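Local coordinates for protein inositol-3-phosphate synthase (Caenorhabditis elegans, PDB 1VKO) that belongs to the myo-inositol-1-phosphate synthase family and holds nicotinamide-adenine-dinucleotide in a Rossmann-type domain, at residues Leu84-Ser95 with Leu166-Phe176; Pro200-Gly208 with Ala249-Val257. One frame throughout, in Å; residues are numbered along the deposited sequence. Where two conformers were deposited one is given.

Contact 1. Residues Leu84-Ser95 with Leu166-Phe176; sequences LGGNNGSTAVGS and LYEAMGRAKVF. With K (potassium ion), chain B; NAD (nicotinamide-adenine-dinucleotide), chain G.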
loop_
_atom_site.group_PDB
_atom_site.type_symbol
_atom_site.label_atom_id
_atom_site.label_comp_id
_atom_site.label_asym_id
_atom_site.label_seq_id
_atom_site.Cartn_x
_atom_site.Cartn_y
_atom_site.Cartn_z
ATOM N N LEU A 84 20.000 -5.365 29.287
ATOM C CA LEU A 84 19.159 -4.456 30.101
ATOM C C LEU A 84 19.173 -3.037 29.583
ATOM O O LEU A 84 18.197 -2.304 29.766
ATOM C CB LEU A 84 19.588 -4.454 31.571
ATOM C CG LEU A 84 18.907 -3.468 32.546
ATOM C CD1 LEU A 84 17.443 -3.855 32.817
ATOM C CD2 LEU A 84 19.643 -3.341 33.894
ATOM N N GLY A 85 20.265 -2.648 28.924
ATOM C CA GLY A 85 20.430 -1.274 28.445
ATOM C C GLY A 85 19.995 -1.040 27.025
ATOM O O GLY A 85 20.201 0.045 26.494
ATOM N N GLY A 86 19.378 -2.045 26.403
ATOM C CA GLY A 86 18.947 -1.940 24.981
ATOM C C GLY A 86 17.671 -1.147 24.800
ATOM O O GLY A 86 17.192 -0.511 25.755
ATOM N N ASN A 87 17.124 -1.156 23.578
ATOM C CA ASN A 87 15.828 -0.525 23.339
ATOM C C ASN A 87 14.734 -1.180 24.166
ATOM O O ASN A 87 14.047 -0.490 24.907
ATOM C CB ASN A 87 15.424 -0.515 21.849
ATOM C CG ASN A 87 16.188 0.492 21.038
ATOM O OD1 ASN A 87 17.334 0.834 21.356
ATOM N ND2 ASN A 87 15.575 0.965 19.963
ATOM N N ASN A 88 14.551 -2.500 24.012
ATOM C CA ASN A 88 13.521 -3.227 24.788
ATOM C C ASN A 88 13.772 -3.101 26.289
ATOM O O ASN A 88 12.899 -2.705 27.047
ATOM C CB ASN A 88 13.427 -4.696 24.353
ATOM C CG ASN A 88 13.033 -4.831 22.870
ATOM O OD1 ASN A 88 12.507 -3.884 22.307
ATOM N ND2 ASN A 88 13.285 -5.993 22.242
ATOM N N GLY A 89 14.986 -3.418 26.717
ATOM C CA GLY A 89 15.311 -3.380 28.129
ATOM C C GLY A 89 14.969 -2.034 28.742
ATOM O O GLY A 89 14.231 -1.990 29.722
ATOM N N SER A 90 15.505 -0.933 28.211
ATOM C CA SER A 90 15.368 0.361 28.907
ATOM C C SER A 90 13.901 0.805 28.860
ATOM O O SER A 90 13.402 1.491 29.745
ATOM C CB SER A 90 16.266 1.417 28.275
ATOM O OG SER A 90 15.923 1.605 26.903
ATOM N N THR A 91 13.197 0.380 27.820
ATOM C CA THR A 91 11.784 0.697 27.693
ATOM C C THR A 91 10.924 -0.102 28.657
ATOM O O THR A 91 10.010 0.454 29.255
ATOM C CB THR A 91 11.323 0.473 26.237
ATOM O OG1 THR A 91 11.955 1.448 25.406
ATOM C CG2 THR A 91 9.838 0.770 26.093
ATOM N N ALA A 92 11.193 -1.407 28.754
ATOM C CA ALA A 92 10.559 -2.284 29.708
ATOM C C ALA A 92 10.645 -1.680 31.097
ATOM O O ALA A 92 9.645 -1.589 31.792
ATOM C CB ALA A 92 11.217 -3.652 29.678
ATOM N N VAL A 93 11.841 -1.227 31.475
ATOM C CA VAL A 93 12.067 -0.637 32.806
ATOM C C VAL A 93 11.350 0.715 32.890
ATOM O O VAL A 93 10.597 0.965 33.819
ATOM C CB VAL A 93 13.592 -0.476 33.133
ATOM C CG1 VAL A 93 13.825 0.068 34.547
ATOM C CG2 VAL A 93 14.322 -1.767 32.981
ATOM N N GLY A 94 11.574 1.568 31.899
ATOM C CA GLY A 94 10.971 2.894 31.865
ATOM C C GLY A 94 9.473 2.892 32.074
ATOM O O GLY A 94 8.950 3.633 32.913
ATOM N N SER A 95 8.781 2.054 31.304
ATOM C CA SER A 95 7.327 1.966 31.333
ATOM C C SER A 95 6.732 1.450 32.638
ATOM O O SER A 95 5.605 1.848 32.992
ATOM C CB SER A 95 6.815 1.121 30.170
ATOM O OG SER A 95 7.305 1.608 28.934
ATOM N N LEU A 166 20.453 3.808 32.402
ATOM C CA LEU A 166 19.169 3.654 31.750
ATOM C C LEU A 166 18.532 4.949 31.278
ATOM O O LEU A 166 17.548 4.917 30.530
ATOM C CB LEU A 166 18.209 2.845 32.641
ATOM C CG LEU A 166 18.559 1.361 32.805
ATOM C CD1 LEU A 166 17.330 0.501 32.880
ATOM C CD2 LEU A 166 19.425 0.852 31.667
ATOM N N TYR A 167 19.085 6.086 31.707
ATOM C CA TYR A 167 18.659 7.377 31.174
ATOM C C TYR A 167 19.331 7.638 29.828
ATOM O O TYR A 167 18.646 7.938 28.855
ATOM C CB TYR A 167 18.877 8.509 32.192
ATOM C CG TYR A 167 18.713 9.917 31.642
ATOM C CD1 TYR A 167 17.474 10.390 31.213
ATOM C CD2 TYR A 167 19.812 10.762 31.534
ATOM C CE1 TYR A 167 17.347 11.686 30.703
ATOM C CE2 TYR A 167 19.701 12.039 31.032
ATOM C CZ TYR A 167 18.473 12.502 30.614
ATOM O OH TYR A 167 18.391 13.787 30.112
ATOM N N GLU A 168 20.652 7.471 29.752
ATOM C CA GLU A 168 21.377 7.602 28.479
ATOM C C GLU A 168 20.895 6.551 27.512
ATOM O O GLU A 168 20.894 6.738 26.266
ATOM C CB GLU A 168 22.859 7.356 28.680
ATOM C CG GLU A 168 23.609 8.305 29.596
ATOM C CD GLU A 168 25.069 7.871 29.791
ATOM O OE1 GLU A 168 25.319 6.726 30.248
ATOM O OE2 GLU A 168 25.977 8.669 29.477
ATOM N N ALA A 169 20.531 5.413 28.091
ATOM C CA ALA A 169 19.953 4.308 27.370
ATOM C C ALA A 169 18.604 4.653 26.677
ATOM O O ALA A 169 18.279 4.088 25.652
ATOM C CB ALA A 169 19.782 3.152 28.333
ATOM N N MET A 170 17.804 5.523 27.287
ATOM C CA MET A 170 16.544 5.991 26.722
ATOM C C MET A 170 16.745 6.959 25.554
ATOM O O MET A 170 15.992 6.922 24.539
ATOM C CB MET A 170 15.760 6.725 27.762
ATOM C CG MET A 170 15.110 5.885 28.801
ATOM S SD MET A 170 14.061 7.040 29.680
ATOM C CE MET A 170 12.919 5.803 30.187
ATOM N N GLY A 171 17.738 7.831 25.712
ATOM C CA GLY A 171 18.122 8.776 24.688
ATOM C C GLY A 171 18.645 8.035 23.478
ATOM O O GLY A 171 18.383 8.428 22.325
ATOM N N ARG A 172 19.378 6.957 23.745
ATOM C CA ARG A 172 19.902 6.074 22.711
ATOM C C ARG A 172 18.738 5.490 21.956
ATOM O O ARG A 172 18.744 5.515 20.754
ATOM C CB ARG A 172 20.707 4.943 23.359
ATOM C CG ARG A 172 21.665 4.200 22.473
ATOM C CD ARG A 172 22.787 3.449 23.230
ATOM N NE ARG A 172 22.333 2.752 24.450
ATOM C CZ ARG A 172 23.143 2.134 25.334
ATOM N NH1 ARG A 172 24.457 2.107 25.121
ATOM N NH2 ARG A 172 22.640 1.532 26.428
ATOM N N ALA A 173 17.737 4.978 22.672
ATOM C CA ALA A 173 16.709 4.133 22.066
ATOM C C ALA A 173 15.721 4.938 21.221
ATOM O O ALA A 173 15.286 4.478 20.143
ATOM C CB ALA A 173 15.990 3.367 23.146
ATOM N N LYS A 174 15.382 6.150 21.687
ATOM C CA LYS A 174 14.502 7.078 20.928
ATOM C C LYS A 174 13.061 6.573 20.890
ATOM O O LYS A 174 12.373 6.753 19.888
ATOM C CB LYS A 174 15.004 7.293 19.478
ATOM C CG LYS A 174 16.426 7.842 19.373
ATOM C CD LYS A 174 16.738 8.335 17.987
ATOM C CE LYS A 174 17.439 7.306 17.107
ATOM N NZ LYS A 174 18.876 7.157 17.483
ATOM N N VAL A 175 12.624 5.926 21.962
ATOM C CA VAL A 175 11.259 5.413 22.082
ATOM C C VAL A 175 10.294 6.385 22.790
ATOM O O VAL A 175 9.234 6.744 22.250
ATOM C CB VAL A 175 11.275 4.033 22.810
ATOM C CG1 VAL A 175 9.908 3.388 22.801
ATOM C CG2 VAL A 175 12.280 3.103 22.123
ATOM N N PHE A 176 10.642 6.806 24.006
ATOM C CA PHE A 176 9.802 7.730 24.740
ATOM C C PHE A 176 10.039 9.131 24.193
ATOM O O PHE A 176 11.161 9.498 23.841
ATOM C CB PHE A 176 10.180 7.733 26.223
ATOM C CG PHE A 176 10.026 6.393 26.901
ATOM C CD1 PHE A 176 8.786 5.819 27.079
ATOM C CD2 PHE A 176 11.124 5.736 27.395
ATOM C CE1 PHE A 176 8.649 4.574 27.722
ATOM C CE2 PHE A 176 11.004 4.512 28.056
ATOM C CZ PHE A 176 9.748 3.931 28.209
HETATM K K K B . 13.272 -2.959 19.623
HETATM P PA NAD G . 19.133 -3.349 21.212
HETATM O O1A NAD G . 20.396 -3.263 20.499
HETATM O O2A NAD G . 18.613 -1.986 21.415
HETATM O O5B NAD G . 19.403 -4.144 22.558
HETATM C C5B NAD G . 20.500 -5.001 22.663
HETATM C C4B NAD G . 21.244 -4.633 23.933
HETATM O O4B NAD G . 21.888 -5.789 24.419
HETATM C C3B NAD G . 22.316 -3.609 23.694
HETATM O O3B NAD G . 22.309 -2.816 24.871
HETATM C C2B NAD G . 23.617 -4.360 23.706
HETATM O O2B NAD G . 24.499 -3.545 24.476
HETATM C C1B NAD G . 23.266 -5.587 24.542
HETATM N N9A NAD G . 24.047 -6.840 24.381
HETATM C C8A NAD G . 24.583 -7.408 23.265
HETATM N N7A NAD G . 25.226 -8.539 23.631
HETATM C C5A NAD G . 25.129 -8.728 24.960
HETATM C C6A NAD G . 25.629 -9.693 25.853
HETATM N N6A NAD G . 26.427 -10.706 25.480
HETATM N N1A NAD G . 25.353 -9.557 27.189
HETATM C C2A NAD G . 24.637 -8.491 27.649
HETATM N N3A NAD G . 24.201 -7.549 26.774
HETATM C C4A NAD G . 24.419 -7.648 25.445
HETATM O O3 NAD G . 18.062 -4.291 20.442
HETATM P PN NAD G . 16.564 -4.393 20.970
HETATM O O1N NAD G . 16.588 -4.064 22.420
HETATM O O2N NAD G . 15.726 -3.597 20.070
HETATM O O5D NAD G . 16.186 -5.970 20.934
HETATM C C5D NAD G . 17.069 -6.943 21.465
HETATM C C4D NAD G . 16.853 -8.364 20.909
HETATM O O4D NAD G . 15.486 -8.696 20.924
HETATM C C3D NAD G . 17.332 -8.553 19.465
HETATM O O3D NAD G . 17.947 -9.807 19.359
HETATM C C2D NAD G . 16.047 -8.684 18.687
HETATM O O2D NAD G . 16.114 -9.510 17.536
HETATM C C1D NAD G . 15.155 -9.333 19.710
HETATM N N1N NAD G . 13.794 -9.132 19.225
HETATM C C2N NAD G . 13.299 -7.872 19.096
HETATM C C3N NAD G . 12.022 -7.708 18.608
HETATM C C7N NAD G . 11.404 -6.382 18.846
HETATM O O7N NAD G . 12.252 -5.419 19.443
HETATM N N7N NAD G . 10.122 -6.171 18.522
HETATM C C4N NAD G . 11.225 -8.817 18.263
HETATM C C5N NAD G . 11.754 -10.083 18.384
HETATM C C6N NAD G . 13.063 -10.237 18.865
HETATM O O HOH W 1 19.231 1.821 24.354
HETATM O O HOH W 2 13.798 -3.715 17.087
#
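The glycine-rich dinucleotide-binding turn of the Rossmann fold, which leads from strand 77-82 into helix 87-100, meets helix 168-173 through Gly85 and Arg172. Arg172 NH2 donates to Gly85 O over 2.9 Å; the bond is bent (132° at the hydrogen), its donor standing 36° above the carbonyl plane. Water 1 reinforces this link, donating to Gly85 O and Ala169 O and accepting from Arg172 NE.

Gly86 is the N-cap, and the first helical amides donate to the two phosphates of NAD, Asn87 N to NAD O2A at 2.8 Å and Asn88 N to NAD O1N at 3.0 Å. Asn88 OD1 ligates the potassium ion at 2.9 Å, joined by NAD O2N, NAD O7N, a water and Ser441 OG. The Ala173 methyl packs on the amide of Asn87, CB to OD1 3.4 Å, and Asn87 ND2 is held by Asp412. With its OG set between the backbone N and the carbonyl carbon (chi1 60°), Ser90 donates a hydrogen bond back to Gly86 O, and its CB meets the Ala169 methyl.

Further along helix 87-100, Val93 is crossed at about a right angle by the Leu166 side chain, CD1 resting 3.8 Å from Val93 CG2. The Met170 methyl CE reaches Gly94 CA at 3.9 Å. At its ring edge Phe176 meets Thr91 O and, in the ring plane, Ser95 OG, 3.4 Å from Phe176 CZ.

Contact 2. Residues Pro200-Gly208 with Ala249-Val257; sequences PDFIASNQG and ANTERYTDV. With NAD (nicotinamide-adenine-dinucleotide), chain G.
Arg253 and Phe202 form a cation-pi stack at the centre of this contact, which joins the loop after strand 242-247 of the Rossmann-type parallel sheet to the 3-10 turn at 200-202. The guanidinium lies flat on one ring face: its plane is 19° from that of the ring, and Arg253 CZ is 4.1 Å from the ring centroid. Arg253 NH2 stands over the same face but toward the rim, 3.5 Å from Phe202 CZ. Arg253 CG sits between the backbone N and the carbonyl carbon (chi1 61°) and the chain then runs extended to NE, which brings the guanidinium over the ring.

Hydrogen bonds fix the rotation of the guanidinium. Arg253 NE donates to Asp201 O at 3.0 Å and 158°, with the acceptor in the guanidinium plane although the donor stands above the carbonyl plane. Arg253 NH1 bonds to Tyr254 O and forms a salt bridge with Glu278. The backbone adds Arg253 N to Phe202 O, although that oxygen's place is less sure.

Apolar packing is lighter: the Ile203 methyl CG2 lies 4.1 Å from Glu252 CG, whose carboxylate turns to Ser282 and Ser280. Gln207 OE1 and Asn250 OD1, 3.5 Å apart, are two acceptors that do not bond; Gln207 OE1 is instead met by Asn359.

Cofactor contacts line the start of 249-257. Asn250 ND2 makes a weak hydrogen bond to NAD O1A. The ribose hydroxyl NAD O3D donates to Ala249 O at 3.1 Å and shares a hydrogen bond with Thr251 OG1, 2.7 Å away.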
loop_
_atom_site.group_PDB
_atom_site.type_symbol
_atom_site.label_atom_id
_atom_site.label_comp_id
_atom_site.label_asym_id
_atom_site.label_seq_id
_atom_site.Cartn_x
_atom_site.Cartn_y
_atom_site.Cartn_z
ATOM N N PRO A 200 33.015 -11.906 21.180
ATOM C CA PRO A 200 32.773 -11.100 19.972
ATOM C C PRO A 200 32.196 -11.924 18.810
ATOM O O PRO A 200 31.302 -11.475 18.083
ATOM C CB PRO A 200 34.167 -10.594 19.625
ATOM C CG PRO A 200 34.867 -10.511 20.959
ATOM C CD PRO A 200 34.356 -11.668 21.748
ATOM N N ASP A 201 32.702 -13.141 18.683
ATOM C CA ASP A 201 32.355 -14.103 17.636
ATOM C C ASP A 201 30.889 -14.604 17.568
ATOM O O ASP A 201 30.468 -15.194 16.533
ATOM C CB ASP A 201 33.361 -15.279 17.698
ATOM C CG ASP A 201 33.905 -15.566 19.164
ATOM O OD1 ASP A 201 34.265 -14.610 19.926
ATOM O OD2 ASP A 201 34.017 -16.740 19.631
ATOM N N PHE A 202 30.095 -14.369 18.617
ATOM C CA PHE A 202 28.669 -14.772 18.608
ATOM C C PHE A 202 27.675 -13.685 18.183
ATOM O O PHE A 202 26.501 -13.994 18.023
ATOM C CB PHE A 202 28.225 -15.441 19.942
ATOM C CG PHE A 202 28.775 -16.848 20.150
ATOM C CD1 PHE A 202 30.039 -17.046 20.664
ATOM C CD2 PHE A 202 28.026 -17.972 19.810
ATOM C CE1 PHE A 202 30.582 -18.335 20.814
ATOM C CE2 PHE A 202 28.554 -19.254 19.985
ATOM C CZ PHE A 202 29.822 -19.428 20.488
ATOM N N ILE A 203 28.104 -12.428 17.967
ATOM C CA ILE A 203 27.170 -11.381 17.438
ATOM C C ILE A 203 27.763 -10.609 16.264
ATOM O O ILE A 203 28.892 -10.923 15.855
ATOM C CB ILE A 203 26.716 -10.388 18.543
ATOM C CG1 ILE A 203 27.847 -9.463 18.952
ATOM C CG2 ILE A 203 26.195 -11.119 19.780
ATOM C CD1 ILE A 203 27.637 -8.836 20.318
ATOM N N ALA A 204 27.026 -9.620 15.710
ATOM C CA ALA A 204 27.537 -8.775 14.605
ATOM C C ALA A 204 28.819 -8.041 15.006
ATOM O O ALA A 204 28.833 -7.253 15.959
ATOM C CB ALA A 204 26.501 -7.774 14.164
ATOM N N SER A 205 29.895 -8.291 14.265
ATOM C CA SER A 205 31.185 -7.637 14.550
ATOM C C SER A 205 31.083 -6.095 14.725
ATOM O O SER A 205 31.995 -5.452 15.283
ATOM C CB SER A 205 32.264 -8.066 13.523
ATOM O OG SER A 205 32.200 -7.322 12.325
ATOM N N ASN A 206 29.957 -5.518 14.305
ATOM C CA ASN A 206 29.757 -4.072 14.431
ATOM C C ASN A 206 29.450 -3.551 15.873
ATOM O O ASN A 206 29.307 -2.336 16.106
ATOM C CB ASN A 206 28.851 -3.474 13.286
ATOM C CG ASN A 206 27.398 -3.981 13.312
ATOM O OD1 ASN A 206 26.750 -3.993 14.374
ATOM N ND2 ASN A 206 26.865 -4.367 12.121
ATOM N N GLN A 207 29.433 -4.485 16.827
ATOM C CA GLN A 207 29.104 -4.198 18.222
ATOM C C GLN A 207 30.321 -3.974 19.128
ATOM O O GLN A 207 30.144 -3.796 20.327
ATOM C CB GLN A 207 28.227 -5.326 18.826
ATOM C CG GLN A 207 26.934 -5.628 18.042
ATOM C CD GLN A 207 25.903 -4.524 18.185
ATOM O OE1 GLN A 207 25.634 -4.040 19.311
ATOM N NE2 GLN A 207 25.325 -4.112 17.055
ATOM N N GLY A 208 31.528 -3.972 18.549
ATOM C CA GLY A 208 32.801 -3.909 19.295
ATOM C C GLY A 208 32.974 -2.626 20.082
ATOM O O GLY A 208 33.218 -2.665 21.287
ATOM N N ALA A 249 19.102 -9.226 24.668
ATOM C CA ALA A 249 20.312 -8.662 24.066
ATOM C C ALA A 249 20.425 -9.023 22.559
ATOM O O ALA A 249 19.549 -9.637 22.002
ATOM C CB ALA A 249 21.540 -9.173 24.833
ATOM N N ASN A 250 21.496 -8.623 21.894
ATOM C CA ASN A 250 21.577 -8.806 20.457
ATOM C C ASN A 250 21.527 -10.255 20.057
ATOM O O ASN A 250 21.983 -11.150 20.775
ATOM C CB ASN A 250 22.792 -8.117 19.852
ATOM C CG ASN A 250 22.679 -6.608 19.936
ATOM O OD1 ASN A 250 23.210 -5.989 20.875
ATOM N ND2 ASN A 250 21.881 -6.009 19.024
ATOM N N THR A 251 20.880 -10.473 18.922
ATOM C CA THR A 251 20.777 -11.752 18.311
ATOM C C THR A 251 22.189 -12.266 18.143
ATOM O O THR A 251 22.994 -11.619 17.479
ATOM C CB THR A 251 20.107 -11.509 16.955
ATOM O OG1 THR A 251 18.765 -11.149 17.221
ATOM C CG2 THR A 251 19.974 -12.800 16.152
ATOM N N GLU A 252 22.484 -13.399 18.769
ATOM C CA GLU A 252 23.718 -14.174 18.513
ATOM C C GLU A 252 23.503 -15.038 17.269
ATOM O O GLU A 252 22.369 -15.255 16.861
ATOM C CB GLU A 252 24.018 -15.146 19.678
ATOM C CG GLU A 252 24.127 -14.473 21.040
ATOM C CD GLU A 252 24.512 -15.403 22.183
ATOM O OE1 GLU A 252 23.973 -16.535 22.344
ATOM O OE2 GLU A 252 25.370 -14.967 22.960
ATOM N N ARG A 253 24.578 -15.541 16.669
ATOM C CA ARG A 253 24.439 -16.653 15.712
ATOM C C ARG A 253 24.116 -17.955 16.455
ATOM O O ARG A 253 24.153 -18.035 17.695
ATOM C CB ARG A 253 25.718 -16.845 14.884
ATOM C CG ARG A 253 26.943 -17.178 15.728
ATOM C CD ARG A 253 28.145 -17.632 14.948
ATOM N NE ARG A 253 29.317 -17.875 15.799
ATOM C CZ ARG A 253 29.649 -19.044 16.359
ATOM N NH1 ARG A 253 28.874 -20.132 16.207
ATOM N NH2 ARG A 253 30.757 -19.124 17.103
ATOM N N TYR A 254 23.768 -18.967 15.675
ATOM C CA TYR A 254 23.525 -20.312 16.143
ATOM C C TYR A 254 24.853 -20.951 16.534
ATOM O O TYR A 254 25.861 -20.740 15.899
ATOM C CB TYR A 254 22.922 -21.107 14.984
ATOM C CG TYR A 254 21.410 -21.093 14.932
ATOM C CD1 TYR A 254 20.700 -19.908 15.021
ATOM C CD2 TYR A 254 20.693 -22.281 14.812
ATOM C CE1 TYR A 254 19.335 -19.896 15.003
ATOM C CE2 TYR A 254 19.316 -22.275 14.761
ATOM C CZ TYR A 254 18.640 -21.067 14.842
ATOM O OH TYR A 254 17.249 -21.036 14.812
ATOM N N THR A 255 24.842 -21.755 17.570
ATOM C CA THR A 255 25.946 -22.648 17.886
ATOM C C THR A 255 25.803 -23.898 17.006
ATOM O O THR A 255 24.737 -24.091 16.412
ATOM C CB THR A 255 25.773 -23.066 19.367
ATOM O OG1 THR A 255 25.871 -21.910 20.209
ATOM C CG2 THR A 255 26.903 -23.938 19.839
ATOM N N ASP A 256 26.853 -24.725 16.891
ATOM C CA ASP A 256 26.685 -26.090 16.370
ATOM C C ASP A 256 25.862 -26.858 17.397
ATOM O O ASP A 256 25.746 -26.432 18.574
ATOM C CB ASP A 256 28.030 -26.794 16.142
ATOM C CG ASP A 256 28.797 -26.237 14.937
ATOM O OD1 ASP A 256 28.225 -26.206 13.816
ATOM O OD2 ASP A 256 29.980 -25.811 15.010
ATOM N N VAL A 257 25.245 -27.952 16.951
ATOM C CA VAL A 257 24.565 -28.889 17.862
ATOM C C VAL A 257 25.054 -30.280 17.496
ATOM O O VAL A 257 25.026 -30.649 16.322
ATOM C CB VAL A 257 23.016 -28.828 17.760
ATOM C CG1 VAL A 257 22.366 -29.656 18.861
ATOM C CG2 VAL A 257 22.513 -27.396 17.829
HETATM P PA NAD G . 19.133 -3.349 21.212
HETATM O O1A NAD G . 20.396 -3.263 20.499
HETATM O O2A NAD G . 18.613 -1.986 21.415
HETATM O O5B NAD G . 19.403 -4.144 22.558
HETATM C C5B NAD G . 20.500 -5.001 22.663
HETATM C C4B NAD G . 21.244 -4.633 23.933
HETATM O O4B NAD G . 21.888 -5.789 24.419
HETATM C C3B NAD G . 22.316 -3.609 23.694
HETATM O O3B NAD G . 22.309 -2.816 24.871
HETATM C C2B NAD G . 23.617 -4.360 23.706
HETATM O O2B NAD G . 24.499 -3.545 24.476
HETATM C C1B NAD G . 23.266 -5.587 24.542
HETATM N N9A NAD G . 24.047 -6.840 24.381
HETATM C C8A NAD G . 24.583 -7.408 23.265
HETATM N N7A NAD G . 25.226 -8.539 23.631
HETATM C C5A NAD G . 25.129 -8.728 24.960
HETATM C C6A NAD G . 25.629 -9.693 25.853
HETATM N N6A NAD G . 26.427 -10.706 25.480
HETATM N N1A NAD G . 25.353 -9.557 27.189
HETATM C C2A NAD G . 24.637 -8.491 27.649
HETATM N N3A NAD G . 24.201 -7.549 26.774
HETATM C C4A NAD G . 24.419 -7.648 25.445
HETATM O O3 NAD G . 18.062 -4.291 20.442
HETATM P PN NAD G . 16.564 -4.393 20.970
HETATM O O1N NAD G . 16.588 -4.064 22.420
HETATM O O2N NAD G . 15.726 -3.597 20.070
HETATM O O5D NAD G . 16.186 -5.970 20.934
HETATM C C5D NAD G . 17.069 -6.943 21.465
HETATM C C4D NAD G . 16.853 -8.364 20.909
HETATM O O4D NAD G . 15.486 -8.696 20.924
HETATM C C3D NAD G . 17.332 -8.553 19.465
HETATM O O3D NAD G . 17.947 -9.807 19.359
HETATM C C2D NAD G . 16.047 -8.684 18.687
HETATM O O2D NAD G . 16.114 -9.510 17.536
HETATM C C1D NAD G . 15.155 -9.333 19.710
HETATM N N1N NAD G . 13.794 -9.132 19.225
HETATM C C2N NAD G . 13.299 -7.872 19.096
HETATM C C3N NAD G . 12.022 -7.708 18.608
HETATM C C7N NAD G . 11.404 -6.382 18.846
HETATM O O7N NAD G . 12.252 -5.419 19.443
HETATM N N7N NAD G . 10.122 -6.171 18.522
HETATM C C4N NAD G . 11.225 -8.817 18.263
HETATM C C5N NAD G . 11.754 -10.083 18.384
HETATM C C6N NAD G . 13.063 -10.237 18.865
#

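From the N terminus the chain runs through strand 77-82 into the segment 84-95, and contact 1, tying it to helix 168-173, closes a loop of 70 residues that carries strand 154-159, the neighbour of 77-82 in the parallel sheet. Contact 2 closes a loop of 40 residues containing helix 220-238 and strand 242-247, the neighbour of 77-82 on its other flank, and ties the loop after that strand to the loop after helix 178-188. The two contacts are in series, neither nested nor crossed. They do not touch, yet NAD spans both: contact 1 supplies the turn and helix start that bind its phosphates, and contact 2 adds contacts to the nicotinamide-side ribose and the adenosine side.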